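Local coordinates for protein rhizobiales Sp. Pch2 (Marine metagenome, PDB 6PB3) that probably uses ATP to remodel HORMA domain proteins, as a Trip13-like AAA+ ATPase regulating the cGAS-like enzymes of bacterial immunity against phages, at residues Y17-L29 and G86-R100. Sequence-based numbering, arbitrary orientation.
With SO4 (sulfate ion), chain B.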
loop_
_atom_site.group_PDB
_atom_site.type_symbol
_atom_site.label_atom_id
_atom_site.label_comp_id
_atom_site.label_asym_id
_atom_site.label_seq_id
_atom_site.Cartn_x
_atom_site.Cartn_y
_atom_site.Cartn_z
ATOM N N TYR A 17 29.423 24.154 -25.978
ATOM C CA TYR A 17 30.502 24.133 -25.012
ATOM C C TYR A 17 31.850 24.237 -25.715
ATOM O O TYR A 17 31.993 23.804 -26.863
ATOM C CB TYR A 17 30.458 22.858 -24.168
ATOM C CG TYR A 17 29.142 22.677 -23.452
ATOM C CD1 TYR A 17 28.892 23.327 -22.253
ATOM C CD2 TYR A 17 28.157 21.848 -23.965
ATOM C CE1 TYR A 17 27.685 23.156 -21.587
ATOM C CE2 TYR A 17 26.959 21.672 -23.306
ATOM C CZ TYR A 17 26.723 22.340 -22.121
ATOM O OH TYR A 17 25.518 22.174 -21.452
ATOM N N PRO A 18 32.862 24.804 -25.052
ATOM C CA PRO A 18 32.863 25.364 -23.693
ATOM C C PRO A 18 32.040 26.645 -23.512
ATOM O O PRO A 18 31.824 27.417 -24.450
ATOM C CB PRO A 18 34.350 25.667 -23.440
ATOM C CG PRO A 18 35.099 24.936 -24.495
ATOM C CD PRO A 18 34.198 24.846 -25.665
ATOM N N ASP A 19 31.628 26.876 -22.268
ATOM C CA ASP A 19 30.817 28.024 -21.890
ATOM C C ASP A 19 31.250 28.511 -20.512
ATOM O O ASP A 19 31.339 27.704 -19.576
ATOM C CB ASP A 19 29.333 27.642 -21.885
ATOM C CG ASP A 19 28.430 28.837 -21.769
ATOM O OD1 ASP A 19 28.527 29.574 -20.763
ATOM O OD2 ASP A 19 27.633 29.044 -22.702
ATOM N N VAL A 20 31.508 29.824 -20.398
ATOM C CA VAL A 20 31.913 30.437 -19.129
ATOM C C VAL A 20 30.845 30.224 -18.060
ATOM O O VAL A 20 31.159 29.987 -16.887
ATOM C CB VAL A 20 32.194 31.945 -19.308
ATOM C CG1 VAL A 20 33.600 32.213 -19.854
ATOM C CG2 VAL A 20 31.146 32.576 -20.201
ATOM N N ASP A 21 29.569 30.356 -18.437
ATOM C CA ASP A 21 28.492 30.225 -17.459
ATOM C C ASP A 21 28.327 28.777 -17.025
ATOM O O ASP A 21 28.083 28.503 -15.844
ATOM C CB ASP A 21 27.184 30.779 -18.033
ATOM C CG ASP A 21 26.067 30.873 -16.985
ATOM O OD1 ASP A 21 26.344 31.260 -15.823
ATOM O OD2 ASP A 21 24.904 30.567 -17.332
ATOM N N ALA A 22 28.466 27.829 -17.952
ATOM C CA ALA A 22 28.420 26.429 -17.539
ATOM C C ALA A 22 29.561 26.118 -16.576
ATOM O O ALA A 22 29.353 25.469 -15.546
ATOM C CB ALA A 22 28.464 25.506 -18.756
ATOM N N ARG A 23 30.770 26.595 -16.883
ATOM C CA ARG A 23 31.903 26.348 -16.000
ATOM C C ARG A 23 31.625 26.904 -14.608
ATOM O O ARG A 23 31.889 26.241 -13.598
ATOM C CB ARG A 23 33.181 26.966 -16.592
ATOM C CG ARG A 23 34.478 26.379 -16.011
ATOM C CD ARG A 23 35.259 27.414 -15.215
ATOM N NE ARG A 23 36.400 26.830 -14.499
ATOM C CZ ARG A 23 37.190 27.500 -13.660
ATOM N NH1 ARG A 23 36.982 28.789 -13.425
ATOM N NH2 ARG A 23 38.196 26.884 -13.053
ATOM N N GLU A 24 31.094 28.134 -14.539
ATOM C CA GLU A 24 30.779 28.746 -13.253
ATOM C C GLU A 24 29.753 27.908 -12.500
ATOM O O GLU A 24 29.929 27.602 -11.314
ATOM C CB GLU A 24 30.268 30.172 -13.472
ATOM C CG GLU A 24 30.470 31.101 -12.310
ATOM C CD GLU A 24 30.428 32.553 -12.742
ATOM O OE1 GLU A 24 30.512 32.808 -13.963
ATOM O OE2 GLU A 24 30.306 33.441 -11.869
ATOM N N ARG A 25 28.684 27.503 -13.189
ATOM C CA ARG A 25 27.676 26.645 -12.573
ATOM C C ARG A 25 28.271 25.313 -12.126
ATOM O O ARG A 25 27.997 24.853 -11.013
ATOM C CB ARG A 25 26.499 26.433 -13.535
ATOM C CG ARG A 25 25.718 27.748 -13.926
ATOM C CD ARG A 25 24.242 27.432 -14.289
ATOM N NE ARG A 25 23.968 27.282 -15.717
ATOM C CZ ARG A 25 23.135 26.386 -16.243
ATOM N NH1 ARG A 25 22.498 25.515 -15.473
ATOM N NH2 ARG A 25 22.948 26.346 -17.554
ATOM N N LEU A 26 29.090 24.675 -12.969
ATOM C CA LEU A 26 29.751 23.439 -12.549
ATOM C C LEU A 26 30.535 23.651 -11.265
ATOM O O LEU A 26 30.445 22.843 -10.333
ATOM C CB LEU A 26 30.690 22.925 -13.643
ATOM C CG LEU A 26 30.326 21.809 -14.603
ATOM C CD1 LEU A 26 31.561 21.566 -15.438
ATOM C CD2 LEU A 26 29.886 20.516 -13.889
ATOM N N ASN A 27 31.335 24.726 -11.215
ATOM C CA ASN A 27 32.161 25.018 -10.049
ATOM C C ASN A 27 31.306 25.201 -8.804
ATOM O O ASN A 27 31.724 24.857 -7.691
ATOM C CB ASN A 27 32.984 26.287 -10.288
ATOM C CG ASN A 27 34.067 26.103 -11.307
ATOM O OD1 ASN A 27 34.105 25.100 -12.014
ATOM N ND2 ASN A 27 34.968 27.082 -11.396
ATOM N N ASN A 28 30.121 25.786 -8.968
ATOM C CA ASN A 28 29.259 26.040 -7.821
ATOM C C ASN A 28 28.640 24.749 -7.274
ATOM O O ASN A 28 28.157 24.738 -6.134
ATOM C CB ASN A 28 28.182 27.071 -8.200
ATOM C CG ASN A 28 28.741 28.509 -8.362
ATOM O OD1 ASN A 28 29.916 28.784 -8.107
ATOM N ND2 ASN A 28 27.883 29.419 -8.802
ATOM N N LEU A 29 28.672 23.655 -8.039
ATOM C CA LEU A 29 28.230 22.364 -7.517
ATOM C C LEU A 29 29.295 21.784 -6.597
ATOM O O LEU A 29 30.391 21.441 -7.050
ATOM C CB LEU A 29 27.945 21.384 -8.652
ATOM C CG LEU A 29 26.871 21.793 -9.653
ATOM C CD1 LEU A 29 26.619 20.648 -10.636
ATOM C CD2 LEU A 29 25.590 22.149 -8.930
ATOM N N GLY A 86 21.080 18.326 -7.593
ATOM C CA GLY A 86 21.878 18.945 -8.643
ATOM C C GLY A 86 22.061 18.107 -9.893
ATOM O O GLY A 86 22.898 18.461 -10.748
ATOM N N LYS A 87 21.308 17.013 -10.028
ATOM C CA LYS A 87 21.439 16.136 -11.193
ATOM C C LYS A 87 21.239 16.907 -12.489
ATOM O O LYS A 87 22.045 16.802 -13.423
ATOM C CB LYS A 87 20.421 14.991 -11.109
ATOM C CG LYS A 87 20.589 14.052 -9.924
ATOM C CD LYS A 87 19.593 12.895 -10.005
ATOM C CE LYS A 87 18.228 13.254 -9.386
ATOM N NZ LYS A 87 17.361 14.088 -10.250
ATOM N N THR A 88 20.135 17.654 -12.574
ATOM C CA THR A 88 19.826 18.414 -13.781
ATOM C C THR A 88 20.883 19.477 -14.034
ATOM O O THR A 88 21.369 19.641 -15.161
ATOM C CB THR A 88 18.444 19.057 -13.634
ATOM O OG1 THR A 88 17.495 18.052 -13.256
ATOM C CG2 THR A 88 18.009 19.728 -14.936
ATOM N N GLU A 89 21.242 20.223 -12.986
ATOM C CA GLU A 89 22.247 21.263 -13.134
ATOM C C GLU A 89 23.578 20.660 -13.558
ATOM O O GLU A 89 24.302 21.244 -14.372
ATOM C CB GLU A 89 22.381 22.044 -11.826
ATOM C CG GLU A 89 23.448 23.121 -11.846
ATOM C CD GLU A 89 22.954 24.429 -12.427
ATOM O OE1 GLU A 89 21.887 24.432 -13.084
ATOM O OE2 GLU A 89 23.637 25.455 -12.219
ATOM N N LEU A 90 23.900 19.471 -13.049
ATOM C CA LEU A 90 25.112 18.794 -13.506
ATOM C C LEU A 90 24.999 18.396 -14.974
ATOM O O LEU A 90 25.919 18.633 -15.765
ATOM C CB LEU A 90 25.385 17.571 -12.630
ATOM C CG LEU A 90 26.621 16.758 -13.007
ATOM C CD1 LEU A 90 27.890 17.614 -12.835
ATOM C CD2 LEU A 90 26.710 15.510 -12.171
ATOM N N ALA A 91 23.866 17.812 -15.368
ATOM C CA ALA A 91 23.729 17.360 -16.745
ATOM C C ALA A 91 23.756 18.525 -17.725
ATOM O O ALA A 91 24.217 18.363 -18.858
ATOM C CB ALA A 91 22.436 16.551 -16.906
ATOM N N GLU A 92 23.245 19.689 -17.320
ATOM C CA GLU A 92 23.191 20.845 -18.207
ATOM C C GLU A 92 24.518 21.565 -18.331
ATOM O O GLU A 92 24.654 22.419 -19.210
ATOM C CB GLU A 92 22.149 21.848 -17.719
ATOM C CG GLU A 92 20.706 21.387 -17.862
ATOM C CD GLU A 92 19.744 22.446 -17.349
ATOM O OE1 GLU A 92 20.212 23.380 -16.663
ATOM O OE2 GLU A 92 18.528 22.350 -17.627
ATOM N N THR A 93 25.485 21.278 -17.466
ATOM C CA THR A 93 26.752 21.994 -17.516
ATOM C C THR A 93 27.966 21.107 -17.749
ATOM O O THR A 93 29.018 21.631 -18.138
ATOM C CB THR A 93 26.962 22.793 -16.221
ATOM O OG1 THR A 93 26.912 21.907 -15.092
ATOM C CG2 THR A 93 25.879 23.847 -16.085
ATOM N N ILE A 94 27.843 19.791 -17.550
ATOM C CA ILE A 94 28.981 18.877 -17.593
ATOM C C ILE A 94 29.667 18.872 -18.950
ATOM O O ILE A 94 30.842 18.494 -19.046
ATOM C CB ILE A 94 28.512 17.456 -17.204
ATOM C CG1 ILE A 94 29.693 16.568 -16.818
ATOM C CG2 ILE A 94 27.680 16.822 -18.324
ATOM C CD1 ILE A 94 30.559 17.180 -15.726
ATOM N N GLY A 95 28.967 19.293 -20.004
ATOM C CA GLY A 95 29.551 19.325 -21.330
ATOM C C GLY A 95 30.738 20.259 -21.442
ATOM O O GLY A 95 31.592 20.062 -22.313
ATOM N N ASP A 96 30.821 21.259 -20.560
ATOM C CA ASP A 96 31.999 22.108 -20.509
ATOM C C ASP A 96 33.211 21.321 -20.051
ATOM O O ASP A 96 34.319 21.514 -20.564
ATOM C CB ASP A 96 31.755 23.282 -19.567
ATOM C CG ASP A 96 32.831 24.324 -19.672
ATOM O OD1 ASP A 96 32.719 25.180 -20.572
ATOM O OD2 ASP A 96 33.791 24.281 -18.872
ATOM N N ASP A 97 33.021 20.455 -19.056
ATOM C CA ASP A 97 34.093 19.573 -18.615
ATOM C C ASP A 97 34.515 18.603 -19.719
ATOM O O ASP A 97 35.712 18.370 -19.921
ATOM C CB ASP A 97 33.633 18.807 -17.380
ATOM C CG ASP A 97 34.767 18.462 -16.458
ATOM O OD1 ASP A 97 35.657 17.692 -16.881
ATOM O OD2 ASP A 97 34.774 18.981 -15.320
ATOM N N VAL A 98 33.551 18.006 -20.428
ATOM C CA VAL A 98 33.900 17.053 -21.477
ATOM C C VAL A 98 34.653 17.759 -22.592
ATOM O O VAL A 98 35.605 17.215 -23.163
ATOM C CB VAL A 98 32.648 16.356 -22.032
ATOM C CG1 VAL A 98 33.056 15.348 -23.109
ATOM C CG2 VAL A 98 31.813 15.695 -20.901
ATOM N N ALA A 99 34.217 18.975 -22.929
ATOM C CA ALA A 99 34.875 19.758 -23.963
ATOM C C ALA A 99 36.321 20.028 -23.591
ATOM O O ALA A 99 37.219 19.938 -24.439
ATOM C CB ALA A 99 34.124 21.068 -24.175
ATOM N N ARG A 100 36.565 20.350 -22.320
ATOM C CA ARG A 100 37.930 20.564 -21.851
ATOM C C ARG A 100 38.735 19.268 -21.902
ATOM O O ARG A 100 39.862 19.249 -22.400
ATOM C CB ARG A 100 37.898 21.131 -20.431
ATOM C CG ARG A 100 37.688 22.646 -20.371
ATOM C CD ARG A 100 36.940 23.048 -19.119
ATOM N NE ARG A 100 37.687 22.765 -17.900
ATOM C CZ ARG A 100 38.046 23.701 -17.031
ATOM N NH1 ARG A 100 37.719 24.965 -17.260
ATOM N NH2 ARG A 100 38.720 23.381 -15.935
HETATM S S SO4 B . 17.874 17.506 -9.198
HETATM O O1 SO4 B . 16.460 17.298 -8.872
HETATM O O2 SO4 B . 17.974 17.552 -10.652
HETATM O O3 SO4 B . 18.326 18.801 -8.638
HETATM O O4 SO4 B . 18.699 16.467 -8.587
HETATM O O HOH W 1 26.231 19.848 -20.378
#
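Arg25 reaches from helix 20-28 across Thr93 to Glu89 and Glu92. Its CB lies 3.7 Å from Thr93 CG2, and CG and CD run on beside Glu89 OE2. A bend at chi3 (-97°) then lays the guanidinium flat over the Thr93 methyl, with CG2 above its centre. At the tip NH1 forms salt bridges with Glu89 OE1 at 2.7 Å and, more weakly, with Glu92 OE1 at 3.3 Å. Both oxygens lie at the guanidinium edge, though Glu89 OE1 is met from above its own carboxylate plane. A long, flat cation suits this place, since it can cover a methyl and still join two acids three residues apart.

Leu26, branched and buried, sets CD2 against Leu90 CD1 and Ile94 CD1 without needing a polar partner, while Thr93 OG1 turns back to donate to Glu89 O. Helix 87-93 begins within what looks like the Walker A P-loop of the AAA+ fold: the amides of Gly86, Lys87 and Thr88 bind a sulfate, probably where a nucleotide phosphate would sit.

At Gly95, with no side chain, CA can lie 3.9 Å from the Tyr17 ring centroid, a CH-pi contact over the face. The Asp96 carboxylate supplies an acceptor, OD1, for Asp19 N at 2.6 Å (164°), just before helix 20-28, whose N-cap is Asp19.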